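Local coordinates for homoserine kinase (Listeria monocytogenes, PDB 3HUL), which probably catalyses the ATP-dependent phosphorylation of L-homoserine to O-phospho-L-homoserine, a late step of threonine biosynthesis, as a member of the GHMP kinase family, at residues 113-116 / 117-121; 55-58 / 59-63; 186-189 / 190-194. All coordinates share one frame; numbering follows the deposited sequence.

Contact 1: 113-116 / 117-121; sequences KVRI and AAEIE
Ala118 N donates to Val114 O at 2.9 Å, one of four i to i+4 bonds, from Ala117 N through Ile120 N, that keep the turns regular. Arg115 NH1 meets Glu119 OE1 at 2.9 Å in a salt bridge whose hydrogen bond is weak, bent to 126° at the hydrogen. The two side chains run side by side in the same direction, both with CG anti to N, but the arginine chain folds at chi3 (48°), turning its guanidinium toward Ile116 with NH1 pointing on to Glu119, while the glutamate stays extended. OE1 lies in the guanidinium plane at its edge, and the carboxylate is turned 48° out of that plane. Over one guanidinium face, towards the rim, sits Ile116 CG1, 3.1 Å above the plane. Ile116 itself packs along the helix, its CG2 4.3 Å from Ile120 CD1, and Ile120 CG1 comes to 3.4 Å from Ile116 O. Lys113 turns its ammonium elsewhere, to Glu98. Within the GHMP kinase N-terminal domain, helix 110-121 rests Ile116, Ala117 and Ile120 on helix 88-103, Val114 and Ala117 on helix 127-132, and Val114, Arg115 and Ala118 on strand 144-150.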
loop_
_atom_site.group_PDB
_atom_site.type_symbol
_atom_site.label_atom_id
_atom_site.label_comp_id
_atom_site.label_asym_id
_atom_site.label_seq_id
_atom_site.Cartn_x
_atom_site.Cartn_y
_atom_site.Cartn_z
ATOM N N LYS A 113 -5.249 17.078 -18.539
ATOM C CA LYS A 113 -3.901 17.391 -19.000
ATOM C C LYS A 113 -3.130 16.147 -19.436
ATOM O O LYS A 113 -2.386 16.198 -20.423
ATOM C CB LYS A 113 -3.116 18.126 -17.929
ATOM C CG LYS A 113 -3.614 19.529 -17.625
ATOM C CD LYS A 113 -2.815 20.134 -16.457
ATOM C CE LYS A 113 -3.551 21.335 -15.868
ATOM N NZ LYS A 113 -2.779 21.919 -14.731
ATOM N N VAL A 114 -3.291 15.056 -18.673
ATOM C CA VAL A 114 -2.649 13.788 -18.995
ATOM C C VAL A 114 -3.284 13.278 -20.262
ATOM O O VAL A 114 -2.564 12.928 -21.209
ATOM C CB VAL A 114 -2.742 12.695 -17.856
ATOM C CG1 VAL A 114 -2.256 11.343 -18.362
ATOM C CG2 VAL A 114 -1.926 13.106 -16.633
ATOM N N ARG A 115 -4.625 13.237 -20.288
ATOM C CA ARG A 115 -5.306 12.743 -21.483
ATOM C C ARG A 115 -4.793 13.461 -22.719
ATOM O O ARG A 115 -4.529 12.822 -23.747
ATOM C CB ARG A 115 -6.842 12.865 -21.419
ATOM C CG ARG A 115 -7.468 12.376 -22.749
ATOM C CD ARG A 115 -8.817 12.976 -23.141
ATOM N NE ARG A 115 -8.963 14.436 -23.068
ATOM C CZ ARG A 115 -8.804 15.291 -24.085
ATOM N NH1 ARG A 115 -8.421 14.884 -25.293
ATOM N NH2 ARG A 115 -9.023 16.578 -23.884
ATOM N N ILE A 116 -4.630 14.780 -22.603
ATOM C CA ILE A 116 -4.294 15.632 -23.750
ATOM C C ILE A 116 -2.857 15.412 -24.181
ATOM O O ILE A 116 -2.562 15.302 -25.376
ATOM C CB ILE A 116 -4.529 17.138 -23.434
ATOM C CG1 ILE A 116 -6.041 17.440 -23.341
ATOM C CG2 ILE A 116 -3.815 18.037 -24.452
ATOM C CD1 ILE A 116 -6.384 18.759 -22.651
ATOM N N ALA A 117 -1.964 15.336 -23.201
ATOM C CA ALA A 117 -0.546 15.115 -23.489
ATOM C C ALA A 117 -0.295 13.736 -24.098
ATOM O O ALA A 117 0.567 13.584 -24.975
ATOM C CB ALA A 117 0.311 15.329 -22.224
ATOM N N ALA A 118 -1.055 12.747 -23.647
ATOM C CA ALA A 118 -0.879 11.365 -24.119
ATOM C C ALA A 118 -1.375 11.213 -25.567
ATOM O O ALA A 118 -0.734 10.553 -26.390
ATOM C CB ALA A 118 -1.607 10.376 -23.178
ATOM N N GLU A 119 -2.502 11.860 -25.865
ATOM C CA GLU A 119 -3.038 11.947 -27.234
ATOM C C GLU A 119 -2.017 12.583 -28.186
ATOM O O GLU A 119 -1.829 12.109 -29.303
ATOM C CB GLU A 119 -4.344 12.737 -27.200
ATOM C CG GLU A 119 -5.188 12.723 -28.461
ATOM C CD GLU A 119 -6.546 13.427 -28.244
ATOM O OE1 GLU A 119 -7.285 13.064 -27.281
ATOM O OE2 GLU A 119 -6.866 14.349 -29.035
ATOM N N ILE A 120 -1.347 13.644 -27.738
ATOM C CA ILE A 120 -0.305 14.282 -28.548
ATOM C C ILE A 120 0.893 13.369 -28.747
ATOM O O ILE A 120 1.405 13.236 -29.870
ATOM C CB ILE A 120 0.195 15.614 -27.938
ATOM C CG1 ILE A 120 -0.923 16.669 -27.968
ATOM C CG2 ILE A 120 1.424 16.112 -28.689
ATOM C CD1 ILE A 120 -0.550 17.971 -27.242
ATOM N N GLU A 121 1.362 12.750 -27.660
ATOM C CA GLU A 121 2.581 11.949 -27.750
ATOM C C GLU A 121 2.383 10.532 -28.295
ATOM O O GLU A 121 3.337 9.931 -28.804
ATOM C CB GLU A 121 3.304 11.913 -26.410
ATOM C CG GLU A 121 3.853 13.283 -25.967
ATOM C CD GLU A 121 5.191 13.630 -26.604
ATOM O OE1 GLU A 121 6.195 13.549 -25.893
ATOM O OE2 GLU A 121 5.250 14.000 -27.807
#

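Contact 2: 55-58 / 59-63; sequences TNVI and IETAL
Val57 O takes two donors from Thr61: the backbone N at 2.8 Å and the hydroxyl OG1 at 2.7 Å. The amide comes nearly along the C=O axis, whereas the hydroxyl stands 45° out of the carbonyl plane and so misses the lone pairs. Thr61 reaches back because OG1 sits anti to its carbonyl carbon (chi1 -55°), on the side of the preceding turn; this ties the buried hydroxyl to the helix backbone, 4.0 Å from Val57 CG1. Glu60 N bonds to Asn56 O at 3.0 Å. Glu60 CG, anti to the carbonyl carbon, starts an extended chain that runs back toward the helix start, where CG and OE1 both lie 3.4 Å from Thr55 O; OE1, also an acceptor, makes no bond there. One step out, Asn56 is the N-cap: OD1 accepts Ile58 N at 2.9 Å, in the carbonyl plane. The cap is positioned through ND2, which bonds to Pro51 O, while Thr55 OG1 is held by Asp53. Helix 57-65 is the crossover of a beta-alpha-beta unit: Asn56 and Ile59 lie on strand 41-43, Asn56 and Ile58 on strand 72-78, and Val57, Ile58 and Ala62 on helix 88-103.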
loop_
_atom_site.group_PDB
_atom_site.type_symbol
_atom_site.label_atom_id
_atom_site.label_comp_id
_atom_site.label_asym_id
_atom_site.label_seq_id
_atom_site.Cartn_x
_atom_site.Cartn_y
_atom_site.Cartn_z
ATOM N N THR A 55 7.058 27.898 -33.713
ATOM C CA THR A 55 7.239 26.509 -34.167
ATOM C C THR A 55 7.835 25.622 -33.071
ATOM O O THR A 55 7.718 24.396 -33.134
ATOM C CB THR A 55 8.040 26.368 -35.508
ATOM O OG1 THR A 55 9.297 27.058 -35.423
ATOM C CG2 THR A 55 7.213 26.904 -36.709
ATOM N N ASN A 56 8.456 26.239 -32.064
ATOM C CA ASN A 56 8.810 25.518 -30.851
ATOM C C ASN A 56 7.621 24.697 -30.361
ATOM O O ASN A 56 6.476 25.187 -30.329
ATOM C CB ASN A 56 9.284 26.453 -29.739
ATOM C CG ASN A 56 9.798 25.695 -28.537
ATOM O OD1 ASN A 56 9.035 25.005 -27.855
ATOM N ND2 ASN A 56 11.095 25.791 -28.284
ATOM N N VAL A 57 7.911 23.445 -30.000
ATOM C CA VAL A 57 6.913 22.468 -29.547
ATOM C C VAL A 57 5.950 23.039 -28.478
ATOM O O VAL A 57 4.725 22.898 -28.589
ATOM C CB VAL A 57 7.644 21.165 -29.072
ATOM C CG1 VAL A 57 6.774 20.304 -28.198
ATOM C CG2 VAL A 57 8.153 20.369 -30.293
ATOM N N ILE A 58 6.519 23.704 -27.474
ATOM C CA ILE A 58 5.757 24.336 -26.389
ATOM C C ILE A 58 4.670 25.254 -26.927
ATOM O O ILE A 58 3.498 25.129 -26.568
ATOM C CB ILE A 58 6.697 25.141 -25.447
ATOM C CG1 ILE A 58 7.835 24.247 -24.944
ATOM C CG2 ILE A 58 5.911 25.779 -24.315
ATOM C CD1 ILE A 58 8.918 24.951 -24.228
ATOM N N ILE A 59 5.059 26.153 -27.824
ATOM C CA ILE A 59 4.121 27.126 -28.407
ATOM C C ILE A 59 3.081 26.486 -29.336
ATOM O O ILE A 59 1.878 26.784 -29.218
ATOM C CB ILE A 59 4.889 28.319 -29.071
ATOM C CG1 ILE A 59 5.832 28.958 -28.040
ATOM C CG2 ILE A 59 3.899 29.373 -29.608
ATOM C CD1 ILE A 59 6.965 29.800 -28.623
ATOM N N GLU A 60 3.507 25.586 -30.232
ATOM C CA GLU A 60 2.550 24.867 -31.107
ATOM C C GLU A 60 1.554 24.089 -30.277
ATOM O O GLU A 60 0.353 24.017 -30.623
ATOM C CB GLU A 60 3.240 23.868 -32.068
ATOM C CG GLU A 60 4.372 24.422 -32.946
ATOM C CD GLU A 60 4.718 23.501 -34.130
ATOM O OE1 GLU A 60 5.157 22.349 -33.897
ATOM O OE2 GLU A 60 4.551 23.936 -35.297
ATOM N N THR A 61 2.043 23.473 -29.190
ATOM C CA THR A 61 1.149 22.724 -28.314
ATOM C C THR A 61 0.178 23.727 -27.701
ATOM O O THR A 61 -1.025 23.512 -27.709
ATOM C CB THR A 61 1.887 21.955 -27.159
ATOM O OG1 THR A 61 2.907 21.091 -27.675
ATOM C CG2 THR A 61 0.897 21.165 -26.346
ATOM N N ALA A 62 0.709 24.807 -27.148
ATOM C CA ALA A 62 -0.152 25.830 -26.536
ATOM C C ALA A 62 -1.226 26.320 -27.529
ATOM O O ALA A 62 -2.432 26.260 -27.226
ATOM C CB ALA A 62 0.681 26.995 -26.001
ATOM N N LEU A 63 -0.804 26.718 -28.734
ATOM C CA LEU A 63 -1.766 27.216 -29.755
ATOM C C LEU A 63 -2.769 26.179 -30.202
ATOM O O LEU A 63 -3.879 26.519 -30.620
ATOM C CB LEU A 63 -1.054 27.834 -30.963
ATOM C CG LEU A 63 -0.199 29.051 -30.595
ATOM C CD1 LEU A 63 0.777 29.396 -31.703
ATOM C CD2 LEU A 63 -1.109 30.266 -30.217
#

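Contact 3: 186-189 / 190-194; sequences QASS and IANVM
Ser188 and Asn192 stand one turn apart on the same side of the helix, too far for a direct bond but joined by a water that lies 2.6 Å from Ser188 OG and accepts from Asn192 ND2 at 3.0 Å. The asparagine amide leans back over the preceding turn with CG anti to its carbonyl carbon, which places CG and OD1 both 3.2 Å from Ser188 O. OD1 is an acceptor like that oxygen and does not bond to it; the bond comes from the backbone, Asn192 N, at 2.9 Å. Ser189 is turned differently: at chi1 68° its OG lies between N and the carbonyl carbon and donates to Gln186 O at 2.6 Å. Ile190 N reaches that oxygen too, at 3.1 Å and from the same face of its plane, so two donors grip one carbonyl. Ile190 CG1 lies 3.3 Å from Gln186 O, and Val193 CG2 is similarly placed 3.2 Å from Ser189 O. The polar edge meets a second subunit, where Asn192 ND2 also bonds Ser20 of that chain and both Asn192 and Ser188 make weak bonds to their own counterparts. Self-pairing of this kind is characteristic of a symmetric homomeric interface, here built on helix 181-198.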
loop_
_atom_site.group_PDB
_atom_site.type_symbol
_atom_site.label_atom_id
_atom_site.label_comp_id
_atom_site.label_asym_id
_atom_site.label_seq_id
_atom_site.Cartn_x
_atom_site.Cartn_y
_atom_site.Cartn_z
ATOM N N GLN A 186 3.961 -13.634 -21.390
ATOM C CA GLN A 186 5.128 -13.678 -20.543
ATOM C C GLN A 186 5.703 -12.278 -20.240
ATOM O O GLN A 186 6.065 -11.984 -19.090
ATOM C CB GLN A 186 6.179 -14.588 -21.174
ATOM C CG GLN A 186 7.542 -14.511 -20.526
ATOM C CD GLN A 186 8.475 -15.664 -20.927
ATOM O OE1 GLN A 186 8.191 -16.839 -20.655
ATOM N NE2 GLN A 186 9.622 -15.319 -21.528
ATOM N N ALA A 187 5.778 -11.419 -21.253
ATOM C CA ALA A 187 6.297 -10.067 -21.047
ATOM C C ALA A 187 5.375 -9.285 -20.117
ATOM O O ALA A 187 5.823 -8.473 -19.318
ATOM C CB ALA A 187 6.440 -9.337 -22.356
ATOM N N SER A 188 4.083 -9.521 -20.253
ATOM C CA SER A 188 3.128 -8.895 -19.372
ATOM C C SER A 188 3.389 -9.337 -17.935
ATOM O O SER A 188 3.458 -8.518 -17.027
ATOM C CB SER A 188 1.703 -9.236 -19.804
ATOM O OG SER A 188 0.786 -8.575 -18.964
ATOM N N SER A 189 3.603 -10.640 -17.749
ATOM C CA SER A 189 3.738 -11.205 -16.406
ATOM C C SER A 189 4.972 -10.660 -15.712
ATOM O O SER A 189 4.965 -10.465 -14.509
ATOM C CB SER A 189 3.735 -12.739 -16.447
ATOM O OG SER A 189 4.912 -13.217 -17.074
ATOM N N ILE A 190 6.004 -10.337 -16.480
ATOM C CA ILE A 190 7.228 -9.743 -15.913
ATOM C C ILE A 190 7.035 -8.301 -15.414
ATOM O O ILE A 190 7.581 -7.904 -14.373
ATOM C CB ILE A 190 8.393 -9.827 -16.949
ATOM C CG1 ILE A 190 8.697 -11.298 -17.295
ATOM C CG2 ILE A 190 9.655 -9.067 -16.461
ATOM C CD1 ILE A 190 9.007 -12.208 -16.086
ATOM N N ALA A 191 6.285 -7.499 -16.177
ATOM C CA ALA A 191 5.956 -6.156 -15.729
ATOM C C ALA A 191 5.035 -6.239 -14.484
ATOM O O ALA A 191 5.219 -5.502 -13.527
ATOM C CB ALA A 191 5.298 -5.378 -16.857
ATOM N N ASN A 192 4.061 -7.142 -14.514
ATOM C CA ASN A 192 3.168 -7.385 -13.359
ATOM C C ASN A 192 3.980 -7.661 -12.095
ATOM O O ASN A 192 3.751 -7.049 -11.061
ATOM C CB ASN A 192 2.263 -8.586 -13.594
ATOM C CG ASN A 192 1.297 -8.399 -14.725
ATOM O OD1 ASN A 192 1.133 -7.300 -15.262
ATOM N ND2 ASN A 192 0.597 -9.484 -15.075
ATOM N N VAL A 193 4.935 -8.581 -12.194
ATOM C CA VAL A 193 5.794 -8.927 -11.069
ATOM C C VAL A 193 6.646 -7.729 -10.609
ATOM O O VAL A 193 6.752 -7.455 -9.408
ATOM C CB VAL A 193 6.671 -10.180 -11.381
ATOM C CG1 VAL A 193 7.703 -10.413 -10.260
ATOM C CG2 VAL A 193 5.781 -11.406 -11.509
ATOM N N MET A 194 7.203 -6.988 -11.567
ATOM C CA MET A 194 7.997 -5.788 -11.280
ATOM C C MET A 194 7.154 -4.833 -10.451
ATOM O O MET A 194 7.600 -4.372 -9.399
ATOM C CB MET A 194 8.441 -5.097 -12.566
ATOM C CG MET A 194 9.235 -3.785 -12.366
ATOM S SD MET A 194 9.659 -2.881 -13.900
ATOM C CE MET A 194 8.100 -2.111 -14.322
HETATM O O HOH W 1 -0.861 -10.176 -17.648
#

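How the contacts relate
Contacts 1 and 3 lie within helices 110-121 and 181-198, whereas contact 2 covers the capped start of helix 57-65. Contacts 1 and 2 both fall in the GHMP N-terminal domain, their centres 14 Å apart, and they touch where Ile120 CD1 packs 3.6 Å from Thr61 CG2; both helices lean on helix 88-103, which carries part of the predicted ATP site. Contact 1 is partly buried, with a charged pair on its outer side, whereas contact 2 is largely buried and uses uncharged groups to start its helix. Contact 3 lies across the chain's centre from contact 2, about 26 Å away between nearest atoms. It is mostly buried, but Ser188 and Asn192 also bond to another subunit.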